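Local coordinates for protein myosin-2 (Saccharomyces cerevisiae, PDB 6IXO) that carries organelles and other cargo along actin cables as a class V myosin motor, gripping cargo receptors through the globular tail domain described here, at residues K33-P38 and I98-F103. Residues are numbered along the deposited sequence; the frame is centred on the assembly and turned at random.
Sequences KGFEVP and IPSGVF
Phe-103 reaches out from helix 97-124 and barely overlaps Phe-35: the two rings lie near parallel, planes at 23°, but are slid apart, with centroids 5.4 Å from each other. The closest touch, 3.6 Å, is between CD2 of Phe-35 and CE2 of Phe-103. The two side chains run past each other in opposite directions, Phe-103 leaving the helix with CG anti to its backbone N (chi1 178°). Val-37 also passes Phe-103 in the opposite sense, CG2 of Val-37 lying 3.9 Å from CG of Phe-103, whereas its other methyl, CG1, rests 4.1 Å from CB of Pro-99, the two side chains crossing at about a right angle. In this helical globular tail, which has no strand and is the cargo-binding part of the myosin, the loop after helix 20-32 lies against the first turns of helix 97-124 through mainly apolar contact, with no hydrogen bond between the two segments. OG of Ser-100 lies at the edge of the Phe-35 ring, in its plane, 3.4 Å from CE2 of Phe-35; that hydroxyl also makes a weak hydrogen bond to the carbonyl of Asp-96. Pro-38 crosses Phe-103 at about a right angle, CD of Pro-38 4.0 Å from CD1 of Phe-103, while Trp-104 packs edge-to-face with Phe-35.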
loop_
_atom_site.group_PDB
_atom_site.type_symbol
_atom_site.label_atom_id
_atom_site.label_comp_id
_atom_site.label_asym_id
_atom_site.label_seq_id
_atom_site.Cartn_x
_atom_site.Cartn_y
_atom_site.Cartn_z
ATOM N N LYS A 33 -6.415 -15.098 -12.748
ATOM C CA LYS A 33 -6.906 -15.648 -11.466
ATOM C C LYS A 33 -5.930 -16.690 -10.942
ATOM O O LYS A 33 -5.863 -16.942 -9.747
ATOM C CB LYS A 33 -8.300 -16.273 -11.608
ATOM C CG LYS A 33 -9.385 -15.270 -11.956
ATOM C CD LYS A 33 -10.752 -15.943 -11.926
ATOM C CE LYS A 33 -11.816 -15.053 -12.563
ATOM N NZ LYS A 33 -13.171 -15.669 -12.487
ATOM N N GLY A 34 -5.132 -17.270 -11.840
ATOM C CA GLY A 34 -4.221 -18.337 -11.462
ATOM C C GLY A 34 -2.804 -17.859 -11.161
ATOM O O GLY A 34 -1.878 -18.667 -11.107
ATOM N N PHE A 35 -2.620 -16.549 -11.010
ATOM C CA PHE A 35 -1.289 -15.993 -10.745
ATOM C C PHE A 35 -0.587 -16.661 -9.534
ATOM O O PHE A 35 -1.245 -17.084 -8.563
ATOM C CB PHE A 35 -1.380 -14.477 -10.501
ATOM C CG PHE A 35 -1.847 -14.105 -9.088
ATOM C CD1 PHE A 35 -3.202 -14.156 -8.738
ATOM C CD2 PHE A 35 -0.928 -13.687 -8.132
ATOM C CE1 PHE A 35 -3.634 -13.804 -7.432
ATOM C CE2 PHE A 35 -1.354 -13.329 -6.813
ATOM C CZ PHE A 35 -2.713 -13.394 -6.481
ATOM N N GLU A 36 0.739 -16.753 -9.627
ATOM C CA GLU A 36 1.609 -17.226 -8.550
ATOM C C GLU A 36 2.663 -16.161 -8.284
ATOM O O GLU A 36 3.311 -15.662 -9.191
ATOM C CB GLU A 36 2.288 -18.562 -8.890
ATOM C CG GLU A 36 1.342 -19.767 -8.967
ATOM C CD GLU A 36 0.691 -20.099 -7.625
ATOM O OE1 GLU A 36 1.340 -19.844 -6.595
ATOM O OE2 GLU A 36 -0.454 -20.612 -7.604
ATOM N N VAL A 37 2.826 -15.787 -7.023
ATOM C CA VAL A 37 3.746 -14.726 -6.693
ATOM C C VAL A 37 5.120 -15.337 -6.427
ATOM O O VAL A 37 5.209 -16.387 -5.811
ATOM C CB VAL A 37 3.227 -13.931 -5.428
ATOM C CG1 VAL A 37 4.176 -12.843 -5.081
ATOM C CG2 VAL A 37 1.864 -13.330 -5.710
ATOM N N PRO A 38 6.205 -14.702 -6.886
ATOM C CA PRO A 38 7.516 -15.255 -6.492
ATOM C C PRO A 38 7.912 -14.888 -5.061
ATOM O O PRO A 38 7.339 -13.962 -4.507
ATOM C CB PRO A 38 8.481 -14.608 -7.481
ATOM C CG PRO A 38 7.801 -13.331 -7.873
ATOM C CD PRO A 38 6.330 -13.662 -7.920
ATOM N N ILE A 98 -0.144 -8.951 1.406
ATOM C CA ILE A 98 0.915 -8.006 1.055
ATOM C C ILE A 98 1.641 -8.448 -0.245
ATOM O O ILE A 98 1.685 -7.666 -1.193
ATOM C CB ILE A 98 1.941 -7.826 2.231
ATOM C CG1 ILE A 98 1.253 -7.078 3.394
ATOM C CG2 ILE A 98 3.187 -7.074 1.745
ATOM C CD1 ILE A 98 2.017 -7.285 4.804
ATOM N N PRO A 99 2.193 -9.680 -0.296
ATOM C CA PRO A 99 2.868 -10.003 -1.574
ATOM C C PRO A 99 1.924 -9.982 -2.773
ATOM O O PRO A 99 2.341 -9.470 -3.820
ATOM C CB PRO A 99 3.442 -11.425 -1.350
ATOM C CG PRO A 99 2.759 -11.943 -0.120
ATOM C CD PRO A 99 2.356 -10.750 0.698
ATOM N N SER A 100 0.686 -10.476 -2.650
ATOM C CA SER A 100 -0.170 -10.493 -3.852
ATOM C C SER A 100 -0.528 -9.090 -4.260
ATOM O O SER A 100 -0.616 -8.784 -5.435
ATOM C CB SER A 100 -1.418 -11.321 -3.637
ATOM O OG SER A 100 -1.051 -12.682 -3.453
ATOM N N GLY A 101 -0.731 -8.207 -3.288
ATOM C CA GLY A 101 -1.067 -6.839 -3.661
ATOM C C GLY A 101 0.080 -6.129 -4.350
ATOM O O GLY A 101 -0.110 -5.391 -5.306
ATOM N N VAL A 102 1.291 -6.318 -3.854
ATOM C CA VAL A 102 2.427 -5.629 -4.465
ATOM C C VAL A 102 2.656 -6.181 -5.888
ATOM O O VAL A 102 2.949 -5.435 -6.843
ATOM C CB VAL A 102 3.704 -5.803 -3.604
ATOM C CG1 VAL A 102 4.914 -5.172 -4.293
ATOM C CG2 VAL A 102 3.475 -5.148 -2.155
ATOM N N PHE A 103 2.508 -7.491 -5.989
ATOM C CA PHE A 103 2.601 -8.199 -7.269
ATOM C C PHE A 103 1.683 -7.540 -8.291
ATOM O O PHE A 103 2.102 -7.199 -9.416
ATOM C CB PHE A 103 2.212 -9.672 -7.060
ATOM C CG PHE A 103 2.218 -10.489 -8.342
ATOM C CD1 PHE A 103 3.401 -11.055 -8.806
ATOM C CD2 PHE A 103 1.029 -10.722 -9.025
ATOM C CE1 PHE A 103 3.412 -11.820 -9.990
ATOM C CE2 PHE A 103 1.031 -11.526 -10.207
ATOM C CZ PHE A 103 2.227 -12.061 -10.659
#